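Long-range contacts in large adhesion protein (Lap) involved in biofilm formation (Marinobacter hydrocarbonoclasticus, PDB 6XI3), which forms a calcium-binding chain of tandem Ig-like beta-sandwich repeats in the extending region of a bacterial biofilm adhesin, probably projecting it toward its target: residues I61-S66 against V88-L93; S92-S97 against Q202-N207; G96-E101 against G118-T123; G125-S130 against G145-V150; N153-I158 against T171-A176. One frame throughout, in Å; residues are numbered along the deposited sequence.

Contacts 1 to 3 gather at the end of one beta-sandwich, contacts 4 and 5 belong to the next one, and a calcium ion lies at the junction. Contact 2 bridges the two domains across this ion; contact 3 supplies D121 and T123 to the site and contact 4 supplies D149. The centres of contacts 2 and 3 are 8 Å apart, and those of contacts 2 and 4 are 14 Å apart. Contact 1 is joined to contact 2 where D65 OD2 meets V94 N (2.8 Å). Contact 5, further from the ion, packs against contact 4 through V174, whose side chain is about 13 Å from the calcium.

Contact 1: residues I61-S66 against V88-L93; sequences ITITDS and VDISSL
I63 spreads its two branches over the 88-93 segment, one toward each end. With CG1 beside the backbone N (chi1 -44°), CG2 is left anti to that nitrogen and faces L93 CD1 at 3.8 Å, the two side chains crossing at about a right angle. The other branch runs on through an extended CG1 to CD1, which reaches V88 CG1 at 4.1 Å and I90 CG2 at 4.1 Å; I90 also crosses I63 nearly perpendicularly, whereas V88 comes in at a slant. D65 takes the place next to L93. Its CG sits between the backbone N and carbonyl carbon (chi1 73°), which brings CB and OD2 slantwise against the leucine: D65 CB is 3.8 Å from L93 CB, and D65 OD2 is 3.3 Å from L93 CA. The carboxylate is engaged beyond this pair, since OD2 accepts from N69 ND2 and V94 N and OD1 from A67 N, so a buried charged group is well supplied with donors. A type I turn from I90 to L93, closed by L93 N to I90 O (2.9 Å), swings I90 and L93 to the same partner, and D89 OD1 opens it with an Asx turn to S91 N. The arrangement is that of an Ig-like beta-sandwich core, where the chain leaves strand 82-89 of one sheet and crosses over to strand 96-105 beside strand 58-64 of the other.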
# COMPACT_ATOMS: atom_id res chain seq x y z
N ILE A 61 -25.53 -8.79 58.68
CA ILE A 61 -24.91 -9.40 57.49
C ILE A 61 -24.45 -8.26 56.60
O ILE A 61 -25.19 -7.29 56.45
CB ILE A 61 -25.91 -10.31 56.79
CG1 ILE A 61 -26.10 -11.59 57.59
CG2 ILE A 61 -25.46 -10.61 55.37
CD1 ILE A 61 -27.42 -12.22 57.33
N THR A 62 -23.25 -8.39 56.05
CA THR A 62 -22.82 -7.52 54.92
C THR A 62 -22.51 -8.41 53.73
O THR A 62 -22.00 -9.56 53.89
CB THR A 62 -21.66 -6.60 55.30
OG1 THR A 62 -20.60 -7.51 55.57
CG2 THR A 62 -21.98 -5.71 56.49
N ILE A 63 -22.86 -7.90 52.56
CA ILE A 63 -22.42 -8.51 51.28
C ILE A 63 -21.65 -7.41 50.57
O ILE A 63 -22.26 -6.35 50.34
CB ILE A 63 -23.60 -9.02 50.45
CG1 ILE A 63 -24.60 -9.77 51.33
CG2 ILE A 63 -23.05 -9.86 49.30
CD1 ILE A 63 -25.72 -10.38 50.55
N THR A 64 -20.37 -7.65 50.33
CA THR A 64 -19.43 -6.69 49.72
C THR A 64 -19.02 -7.21 48.34
O THR A 64 -18.63 -8.38 48.21
CB THR A 64 -18.19 -6.49 50.61
OG1 THR A 64 -18.70 -6.15 51.89
CG2 THR A 64 -17.25 -5.42 50.12
N ASP A 65 -19.01 -6.32 47.35
CA ASP A 65 -18.66 -6.73 45.97
C ASP A 65 -17.20 -6.34 45.67
O ASP A 65 -16.51 -5.78 46.55
CB ASP A 65 -19.70 -6.14 45.01
CG ASP A 65 -19.55 -4.65 44.82
OD1 ASP A 65 -18.53 -4.10 45.29
OD2 ASP A 65 -20.45 -4.06 44.16
N SER A 66 -16.77 -6.64 44.43
CA SER A 66 -15.41 -6.43 43.90
C SER A 66 -15.03 -4.94 43.88
O SER A 66 -13.86 -4.65 43.67
CB SER A 66 -15.29 -7.04 42.51
OG SER A 66 -16.25 -6.48 41.63
N VAL A 88 -32.49 -11.75 48.94
CA VAL A 88 -31.76 -10.51 49.31
C VAL A 88 -31.38 -9.79 48.01
O VAL A 88 -30.79 -10.42 47.14
CB VAL A 88 -30.52 -10.81 50.17
CG1 VAL A 88 -29.71 -9.55 50.42
CG2 VAL A 88 -30.91 -11.49 51.48
N ASP A 89 -31.68 -8.51 47.91
CA ASP A 89 -31.43 -7.68 46.71
C ASP A 89 -29.94 -7.37 46.58
O ASP A 89 -29.43 -6.59 47.39
CB ASP A 89 -32.19 -6.37 46.82
CG ASP A 89 -32.27 -5.62 45.50
OD1 ASP A 89 -31.59 -6.01 44.49
OD2 ASP A 89 -33.02 -4.67 45.49
N ILE A 90 -29.28 -7.92 45.56
CA ILE A 90 -27.86 -7.58 45.25
C ILE A 90 -27.75 -6.86 43.90
O ILE A 90 -26.63 -6.78 43.37
CB ILE A 90 -26.97 -8.81 45.37
CG1 ILE A 90 -27.45 -9.97 44.50
CG2 ILE A 90 -26.90 -9.22 46.85
CD1 ILE A 90 -26.51 -11.16 44.50
N SER A 91 -28.83 -6.21 43.46
CA SER A 91 -28.84 -5.41 42.21
C SER A 91 -27.94 -4.18 42.38
O SER A 91 -27.48 -3.68 41.37
CB SER A 91 -30.23 -5.02 41.80
OG SER A 91 -30.79 -4.13 42.75
N SER A 92 -27.68 -3.72 43.60
CA SER A 92 -26.74 -2.59 43.86
C SER A 92 -25.29 -3.05 43.65
O SER A 92 -24.42 -2.20 43.59
CB SER A 92 -26.95 -2.02 45.24
OG SER A 92 -26.60 -2.97 46.25
N LEU A 93 -25.00 -4.35 43.60
CA LEU A 93 -23.60 -4.81 43.58
C LEU A 93 -23.18 -5.02 42.13
O LEU A 93 -24.05 -5.25 41.26
CB LEU A 93 -23.43 -6.10 44.38
CG LEU A 93 -23.87 -5.99 45.85
CD1 LEU A 93 -23.62 -7.30 46.58
CD2 LEU A 93 -23.19 -4.84 46.54

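Contact 2: residues S92-S97 against Q202-N207; sequences SLVDGS and QDRNGN. With CA (calcium ion), chain E.
The interdomain calcium site brings D95, just before strand 96-105, to N205, in the loop after strand 193-202 of the next beta-sandwich. D95 OD2 and N205 OD1 each bind the ion at 2.3 Å. The shared metal holds D95 OD2 and N205 OD1 3.3 Å from one another and reconciles them. The carboxylate and amide planes are turned 63° apart. D121, T123 and D149 with a water complete the six ligands. Second partners fix both groups: D95 OD1 accepts from A122 N, and N205 ND2 donates to L120 O, tying the amide of one domain to the backbone of the other.

R204 lies alongside. Its chain is extended from CG to NE and crosses V94 at about a right angle, so that V94 CB sits 3.7 Å above one guanidinium face, toward the rim, while R204 CD rests 3.4 Å from D95 O. NH1 forms a salt bridge with D149 OD1, which links the arginine to another ligand of the ion and probably offsets some of the negative charge gathered there.

The loop is shaped by D203, whose OD1 accepts N205 N (2.9 Å) and N207 N (3.0 Å) from opposite faces of the carboxylate. The first of these bonds makes an Asx turn, over a type I turn from D203 to G206, and D203 OD2 accepts from the calcium-bound water. Such a calcium-bridged junction is consistent with the part calcium plays in extending RTX adhesins, linking one Ig-like repeat to the next.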
# COMPACT_ATOMS: atom_id res chain seq x y z
N SER A 92 -27.68 -3.72 43.60
CA SER A 92 -26.74 -2.59 43.86
C SER A 92 -25.29 -3.05 43.65
O SER A 92 -24.42 -2.20 43.59
CB SER A 92 -26.95 -2.02 45.24
OG SER A 92 -26.60 -2.97 46.25
N LEU A 93 -25.00 -4.35 43.60
CA LEU A 93 -23.60 -4.81 43.58
C LEU A 93 -23.18 -5.02 42.13
O LEU A 93 -24.05 -5.25 41.26
CB LEU A 93 -23.43 -6.10 44.38
CG LEU A 93 -23.87 -5.99 45.85
CD1 LEU A 93 -23.62 -7.30 46.58
CD2 LEU A 93 -23.19 -4.84 46.54
N VAL A 94 -21.87 -4.92 41.89
CA VAL A 94 -21.26 -5.22 40.57
C VAL A 94 -20.78 -6.67 40.55
O VAL A 94 -20.58 -7.25 41.61
CB VAL A 94 -20.14 -4.23 40.21
CG1 VAL A 94 -20.69 -2.82 40.12
CG2 VAL A 94 -18.94 -4.30 41.14
N ASP A 95 -20.58 -7.18 39.34
CA ASP A 95 -20.12 -8.56 39.07
C ASP A 95 -18.72 -8.77 39.66
O ASP A 95 -17.97 -7.79 39.85
CB ASP A 95 -20.17 -8.88 37.57
CG ASP A 95 -21.56 -9.16 37.02
OD1 ASP A 95 -22.55 -9.03 37.81
OD2 ASP A 95 -21.66 -9.55 35.83
N GLY A 96 -18.39 -10.03 39.87
CA GLY A 96 -17.13 -10.49 40.46
C GLY A 96 -17.40 -11.21 41.77
O GLY A 96 -18.52 -11.75 41.94
N SER A 97 -16.42 -11.21 42.67
CA SER A 97 -16.51 -11.92 43.96
C SER A 97 -17.55 -11.23 44.85
O SER A 97 -17.70 -10.01 44.77
CB SER A 97 -15.18 -11.96 44.63
OG SER A 97 -14.77 -10.61 44.86
N GLN A 202 -10.80 -6.48 30.08
CA GLN A 202 -11.27 -7.65 30.85
C GLN A 202 -12.52 -7.22 31.61
O GLN A 202 -12.53 -6.13 32.17
CB GLN A 202 -10.12 -8.16 31.74
CG GLN A 202 -10.32 -9.59 32.18
CD GLN A 202 -9.16 -10.14 32.98
OE1 GLN A 202 -9.00 -9.86 34.18
NE2 GLN A 202 -8.39 -10.98 32.32
N ASP A 203 -13.57 -8.03 31.58
CA ASP A 203 -14.81 -7.75 32.32
C ASP A 203 -14.57 -8.23 33.77
O ASP A 203 -13.52 -8.85 34.08
CB ASP A 203 -16.03 -8.32 31.61
CG ASP A 203 -16.24 -9.81 31.75
OD1 ASP A 203 -15.54 -10.44 32.58
OD2 ASP A 203 -17.12 -10.34 31.03
N ARG A 204 -15.50 -7.92 34.64
CA ARG A 204 -15.30 -8.13 36.10
C ARG A 204 -15.36 -9.62 36.41
O ARG A 204 -15.06 -9.97 37.55
CB ARG A 204 -16.37 -7.37 36.86
CG ARG A 204 -16.35 -5.87 36.67
CD ARG A 204 -17.41 -5.35 37.61
NE ARG A 204 -17.46 -3.92 37.74
CZ ARG A 204 -18.26 -3.12 37.07
NH1 ARG A 204 -19.07 -3.58 36.13
NH2 ARG A 204 -18.21 -1.83 37.29
N ASN A 205 -15.76 -10.48 35.47
CA ASN A 205 -15.68 -11.94 35.70
C ASN A 205 -14.40 -12.51 35.09
O ASN A 205 -14.28 -13.71 35.05
CB ASN A 205 -16.94 -12.67 35.23
CG ASN A 205 -18.16 -12.22 35.99
OD1 ASN A 205 -18.86 -11.31 35.54
ND2 ASN A 205 -18.40 -12.83 37.15
N GLY A 206 -13.45 -11.68 34.69
CA GLY A 206 -12.15 -12.15 34.19
C GLY A 206 -12.18 -12.60 32.73
O GLY A 206 -11.25 -13.32 32.34
N ASN A 207 -13.18 -12.18 31.94
CA ASN A 207 -13.31 -12.62 30.53
C ASN A 207 -12.77 -11.51 29.63
O ASN A 207 -13.13 -10.31 29.85
CB ASN A 207 -14.75 -12.95 30.11
CG ASN A 207 -15.40 -14.02 30.97
OD1 ASN A 207 -16.28 -13.71 31.76
ND2 ASN A 207 -14.91 -15.24 30.89
CA CA E . -20.35 -10.31 34.14
O HOH W 1 -19.22 -11.16 32.22

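Contact 3: residues G96-E101 against G118-T123; sequences GSLTVE and GALDAT. With CA (calcium ion), chain E.
G96 and L98 pair with L120 and G118 in the beta hairpin of strands 96-105 and 111-120, at the edge of a four-stranded antiparallel sheet of the Ig-like sandwich. The backbone carries most of the contact. G96 and L120 form one hydrogen-bonded pair, with G96 N to L120 O at 3.0 Å and L120 N to G96 O at 2.9 Å. L98 and G118 form the second, L98 N to G118 O at 2.9 Å and G118 N to L98 O at 3.1 Å. The strand segments lie 131° apart in direction, well short of strictly antiparallel.

Between the two pairs, S97 and A119 make a non-hydrogen-bonded pair, and there the CA-H...O contacts fill in: A119 CA approaches G96 O at 3.5 Å, and S97 CA approaches G118 O at 3.6 Å.

The apolar part is small and lies on the opposite side of the sheet from S97 and A119. L98 sets its branched end over L120 CB, with L98 CD1 at 4.0 Å from that carbon, the two side chains meeting at a slant, and both leucines also pack on V37 of the facing sheet. G118 has no side chain on the face that carries L98 and L120.

Past the strand end the chain turns to the metal. D121 sends one carboxylate oxygen and T123 its carbonyl to the calcium, D121 OD1 and T123 O both lying 2.3 Å from the ion.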
# COMPACT_ATOMS: atom_id res chain seq x y z
N GLY A 96 -18.39 -10.03 39.87
CA GLY A 96 -17.13 -10.49 40.46
C GLY A 96 -17.40 -11.21 41.77
O GLY A 96 -18.52 -11.75 41.94
N SER A 97 -16.42 -11.21 42.67
CA SER A 97 -16.51 -11.92 43.96
C SER A 97 -17.55 -11.23 44.85
O SER A 97 -17.70 -10.01 44.77
CB SER A 97 -15.18 -11.96 44.63
OG SER A 97 -14.77 -10.61 44.86
N LEU A 98 -18.26 -12.01 45.65
CA LEU A 98 -19.11 -11.51 46.75
C LEU A 98 -18.51 -12.07 48.03
O LEU A 98 -18.26 -13.29 48.05
CB LEU A 98 -20.53 -12.04 46.60
CG LEU A 98 -21.27 -11.61 45.34
CD1 LEU A 98 -22.61 -12.32 45.24
CD2 LEU A 98 -21.43 -10.10 45.34
N THR A 99 -18.30 -11.22 49.03
CA THR A 99 -17.94 -11.66 50.40
C THR A 99 -19.10 -11.34 51.34
O THR A 99 -19.53 -10.16 51.44
CB THR A 99 -16.65 -11.01 50.93
OG1 THR A 99 -15.69 -11.17 49.90
CG2 THR A 99 -16.15 -11.67 52.21
N VAL A 100 -19.59 -12.39 51.97
CA VAL A 100 -20.66 -12.32 52.99
C VAL A 100 -19.94 -12.30 54.34
O VAL A 100 -19.04 -13.16 54.53
CB VAL A 100 -21.61 -13.51 52.84
CG1 VAL A 100 -22.71 -13.45 53.89
CG2 VAL A 100 -22.20 -13.60 51.45
N GLU A 101 -20.25 -11.33 55.20
CA GLU A 101 -19.74 -11.32 56.60
C GLU A 101 -20.97 -11.40 57.51
O GLU A 101 -21.91 -10.61 57.30
CB GLU A 101 -18.92 -10.07 56.95
CG GLU A 101 -17.57 -9.95 56.24
CD GLU A 101 -16.50 -10.99 56.57
OE1 GLU A 101 -16.54 -11.60 57.70
OE2 GLU A 101 -15.62 -11.22 55.68
N GLY A 118 -18.98 -16.13 47.12
CA GLY A 118 -19.63 -16.60 45.89
C GLY A 118 -19.23 -15.68 44.77
O GLY A 118 -18.36 -14.80 45.00
N ALA A 119 -19.84 -15.84 43.62
CA ALA A 119 -19.56 -15.01 42.43
C ALA A 119 -20.89 -14.47 41.88
O ALA A 119 -21.90 -15.21 41.97
CB ALA A 119 -18.80 -15.85 41.43
N LEU A 120 -20.90 -13.23 41.40
CA LEU A 120 -22.05 -12.58 40.74
C LEU A 120 -21.70 -12.36 39.26
O LEU A 120 -20.60 -11.82 38.98
CB LEU A 120 -22.31 -11.25 41.43
CG LEU A 120 -23.46 -10.40 40.88
CD1 LEU A 120 -24.80 -11.13 40.94
CD2 LEU A 120 -23.56 -9.09 41.64
N ASP A 121 -22.61 -12.74 38.36
CA ASP A 121 -22.48 -12.54 36.90
C ASP A 121 -23.86 -12.25 36.32
O ASP A 121 -24.45 -13.13 35.71
CB ASP A 121 -21.76 -13.70 36.23
CG ASP A 121 -21.40 -13.42 34.76
OD1 ASP A 121 -21.52 -12.25 34.29
OD2 ASP A 121 -20.97 -14.36 34.14
N ALA A 122 -24.37 -11.08 36.67
CA ALA A 122 -25.68 -10.55 36.28
C ALA A 122 -25.53 -9.77 34.98
O ALA A 122 -26.57 -9.52 34.41
CB ALA A 122 -26.22 -9.66 37.37
N THR A 123 -24.32 -9.37 34.58
CA THR A 123 -24.12 -8.51 33.36
C THR A 123 -23.13 -9.16 32.39
O THR A 123 -22.01 -9.51 32.82
CB THR A 123 -23.72 -7.08 33.77
OG1 THR A 123 -24.65 -6.59 34.72
CG2 THR A 123 -23.70 -6.11 32.61
CA CA E . -20.35 -10.31 34.14
O HOH W 1 -19.22 -11.16 32.22

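Contact 4: residues G125-S130 against G145-V150; sequences GDLTVS and GTTTDV. With CA (calcium ion), chain E.
Two carboxylates flank the open end of this hairpin, and both meet the other segment through CB and not through their flat groups: D149 CB lies 3.8 Å from G125 CA, and D126 CB lies 4.0 Å from T148 CB. The D149 carboxylate is directed to the metal, CG anti to the backbone N (chi1 -155°), and OD2 binds the calcium at 2.1 Å while OD1 is left to the arginine of the neighbouring loop, R204. The backbones pair at this end through two bonds, D126 N to T148 O at 3.1 Å and T148 N to D126 O at 2.9 Å. Further along, T128 N donates to T146 O at 3.0 Å, whereas the return bond from T146 N is weak. The T128 and T146 hydroxyls are modelled very close together, a doubtful detail. On the other face of the strands, L127 CD1 rests on T147 CG2 at 4.0 Å. The strand segments run almost exactly antiparallel, at 178°. L127 continues inward to A199, A201 and V209 of the facing sheet, T147 OG1 is bound to G178 O, and Y180 of strand 180-186 packs beside L127 and T147, leaving strand 140-148 between its hairpin partner 126-135 and strand 180-186.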
# COMPACT_ATOMS: atom_id res chain seq x y z
N GLY A 125 -20.31 -9.21 29.76
CA GLY A 125 -19.20 -8.31 29.40
C GLY A 125 -19.21 -8.07 27.89
O GLY A 125 -19.52 -9.02 27.15
N ASP A 126 -18.92 -6.84 27.47
CA ASP A 126 -18.90 -6.49 26.03
C ASP A 126 -17.97 -5.29 25.84
O ASP A 126 -17.75 -4.54 26.80
CB ASP A 126 -20.32 -6.21 25.52
CG ASP A 126 -20.52 -6.35 24.02
OD1 ASP A 126 -19.75 -7.09 23.40
OD2 ASP A 126 -21.43 -5.69 23.48
N LEU A 127 -17.43 -5.13 24.64
CA LEU A 127 -16.65 -3.92 24.30
C LEU A 127 -16.96 -3.58 22.84
O LEU A 127 -17.12 -4.52 22.08
CB LEU A 127 -15.16 -4.19 24.53
CG LEU A 127 -14.22 -3.02 24.22
CD1 LEU A 127 -13.00 -3.03 25.13
CD2 LEU A 127 -13.77 -3.04 22.76
N THR A 128 -17.05 -2.29 22.53
CA THR A 128 -17.12 -1.76 21.15
C THR A 128 -15.93 -0.82 20.98
O THR A 128 -15.48 -0.21 22.00
CB THR A 128 -18.45 -1.06 20.85
OG1 THR A 128 -18.50 0.17 21.58
CG2 THR A 128 -19.66 -1.92 21.16
N VAL A 129 -15.41 -0.74 19.76
CA VAL A 129 -14.46 0.34 19.38
C VAL A 129 -14.89 0.90 18.02
O VAL A 129 -15.39 0.14 17.20
CB VAL A 129 -13.02 -0.14 19.34
CG1 VAL A 129 -12.78 -1.12 18.20
CG2 VAL A 129 -12.09 1.06 19.25
N SER A 130 -14.72 2.19 17.82
CA SER A 130 -15.11 2.82 16.55
C SER A 130 -14.14 3.95 16.21
O SER A 130 -13.72 4.70 17.13
CB SER A 130 -16.57 3.24 16.59
OG SER A 130 -16.70 4.60 16.92
N GLY A 145 -15.15 4.32 22.24
CA GLY A 145 -15.84 3.04 22.40
C GLY A 145 -16.65 3.01 23.67
O GLY A 145 -16.70 4.01 24.41
N THR A 146 -17.23 1.85 23.91
CA THR A 146 -18.19 1.57 25.00
C THR A 146 -17.71 0.27 25.60
O THR A 146 -17.06 -0.50 24.88
CB THR A 146 -19.64 1.44 24.51
OG1 THR A 146 -19.71 0.30 23.65
CG2 THR A 146 -20.15 2.66 23.79
N THR A 147 -18.06 0.03 26.86
CA THR A 147 -17.88 -1.29 27.47
C THR A 147 -19.12 -1.62 28.28
O THR A 147 -19.83 -0.69 28.65
CB THR A 147 -16.61 -1.34 28.34
OG1 THR A 147 -16.77 -0.45 29.44
CG2 THR A 147 -15.37 -0.98 27.54
N THR A 148 -19.27 -2.89 28.61
CA THR A 148 -20.29 -3.41 29.54
C THR A 148 -19.57 -4.36 30.50
O THR A 148 -18.80 -5.20 30.04
CB THR A 148 -21.41 -4.14 28.75
OG1 THR A 148 -21.93 -3.20 27.81
CG2 THR A 148 -22.53 -4.63 29.63
N ASP A 149 -19.84 -4.22 31.81
CA ASP A 149 -19.22 -5.05 32.87
C ASP A 149 -17.69 -4.93 32.88
O ASP A 149 -17.03 -5.88 33.30
CB ASP A 149 -19.60 -6.52 32.75
CG ASP A 149 -19.48 -7.21 34.11
OD1 ASP A 149 -19.54 -6.46 35.09
OD2 ASP A 149 -19.28 -8.45 34.16
N VAL A 150 -17.13 -3.81 32.47
CA VAL A 150 -15.69 -3.49 32.66
C VAL A 150 -15.60 -2.36 33.69
O VAL A 150 -16.30 -1.36 33.50
CB VAL A 150 -15.03 -3.07 31.34
CG1 VAL A 150 -13.56 -2.69 31.55
CG2 VAL A 150 -15.18 -4.17 30.31
CA CA E . -20.35 -10.31 34.14
O HOH W 1 -19.22 -11.16 32.22

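Contact 5: residues N153-I158 against T171-A176; sequences NGQVAI and TATVGA
Strand segments 155-158 and 171-173 pair antiparallel at 157°, V156 and A172 forming the hydrogen-bonded pair (V156 N to A172 O 2.8 Å, A172 N to V156 O 3.1 Å). Two further backbone bonds lie beyond the strand ends, V174 N donating to G154 O at 2.9 Å and N153 N to V174 O at 2.7 Å. On the exposed face Q155 lies across the neighbouring strand between two threonines. Its chain bends at chi2 (-64°), folding the amide over strand 167-173, where OE1 accepts from T171 OG1 at 2.8 Å and NE2 donates to T173 OG1 at 2.8 Å. T173 OG1 lies near the amide plane of Q155, and the two bonds hold the amide at both its polar ends. This is the edge hairpin of strands 155-161 and 167-173 in a four-stranded sheet of the Ig-like sandwich, strand 193-202 flanking 155-161 on its other side. T173 CG2 turns the other way, 3.8 Å from N153 CA. The inward face is apolar: V156 CG2 meets V174 CG2 at about a right angle, 3.7 Å apart, and I158 CD1 touches A172 CB. V156 and A172 both pack on Y180 of the opposing sheet, and V174 rests against T147.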
# COMPACT_ATOMS: atom_id res chain seq x y z
N ASN A 153 -11.84 2.94 35.51
CA ASN A 153 -10.36 2.98 35.68
C ASN A 153 -9.70 1.71 35.14
O ASN A 153 -8.47 1.67 35.16
CB ASN A 153 -9.94 3.24 37.13
CG ASN A 153 -10.26 4.66 37.50
OD1 ASN A 153 -9.74 5.59 36.87
ND2 ASN A 153 -11.19 4.84 38.41
N GLY A 154 -10.47 0.74 34.63
CA GLY A 154 -9.94 -0.33 33.79
C GLY A 154 -9.24 0.25 32.56
O GLY A 154 -9.53 1.41 32.19
N GLN A 155 -8.32 -0.51 31.98
CA GLN A 155 -7.51 -0.08 30.81
C GLN A 155 -7.99 -0.85 29.58
O GLN A 155 -8.21 -2.07 29.70
CB GLN A 155 -6.01 -0.33 31.05
CG GLN A 155 -5.44 0.56 32.15
CD GLN A 155 -5.50 2.01 31.74
OE1 GLN A 155 -4.94 2.40 30.72
NE2 GLN A 155 -6.23 2.82 32.50
N VAL A 156 -8.09 -0.15 28.46
CA VAL A 156 -8.37 -0.77 27.13
C VAL A 156 -7.06 -0.76 26.36
O VAL A 156 -6.50 0.35 26.19
CB VAL A 156 -9.47 -0.03 26.38
CG1 VAL A 156 -9.68 -0.62 24.99
CG2 VAL A 156 -10.75 -0.01 27.17
N ALA A 157 -6.57 -1.95 26.00
CA ALA A 157 -5.37 -2.14 25.17
C ALA A 157 -5.80 -1.95 23.72
O ALA A 157 -6.73 -2.69 23.27
CB ALA A 157 -4.75 -3.50 25.43
N ILE A 158 -5.17 -0.99 23.04
CA ILE A 158 -5.46 -0.64 21.62
C ILE A 158 -4.24 -0.89 20.76
O ILE A 158 -3.09 -0.46 21.12
CB ILE A 158 -5.98 0.80 21.47
CG1 ILE A 158 -7.33 0.93 22.19
CG2 ILE A 158 -6.09 1.16 20.00
CD1 ILE A 158 -7.68 2.34 22.58
N THR A 171 -3.35 3.07 24.87
CA THR A 171 -4.14 2.65 26.04
C THR A 171 -5.14 3.75 26.37
O THR A 171 -4.85 4.92 26.13
CB THR A 171 -3.19 2.23 27.17
OG1 THR A 171 -4.05 1.66 28.16
CG2 THR A 171 -2.40 3.38 27.74
N ALA A 172 -6.32 3.37 26.82
CA ALA A 172 -7.36 4.31 27.24
C ALA A 172 -7.98 3.81 28.55
O ALA A 172 -8.09 2.59 28.73
CB ALA A 172 -8.42 4.47 26.18
N THR A 173 -8.46 4.75 29.33
CA THR A 173 -9.07 4.49 30.66
C THR A 173 -10.60 4.46 30.51
O THR A 173 -11.17 5.39 29.93
CB THR A 173 -8.60 5.55 31.65
OG1 THR A 173 -7.19 5.33 31.75
CG2 THR A 173 -9.25 5.43 33.01
N VAL A 174 -11.21 3.40 31.02
CA VAL A 174 -12.68 3.25 31.06
C VAL A 174 -13.24 4.23 32.10
O VAL A 174 -12.76 4.20 33.25
CB VAL A 174 -13.03 1.79 31.37
CG1 VAL A 174 -14.52 1.59 31.58
CG2 VAL A 174 -12.50 0.88 30.27
N GLY A 175 -14.20 5.07 31.70
CA GLY A 175 -14.91 6.04 32.54
C GLY A 175 -16.02 5.39 33.37
O GLY A 175 -16.24 4.16 33.27
N ALA A 176 -16.72 6.21 34.16
CA ALA A 176 -17.81 5.78 35.07
C ALA A 176 -18.94 5.16 34.24
O ALA A 176 -19.46 4.12 34.65
CB ALA A 176 -18.28 6.95 35.91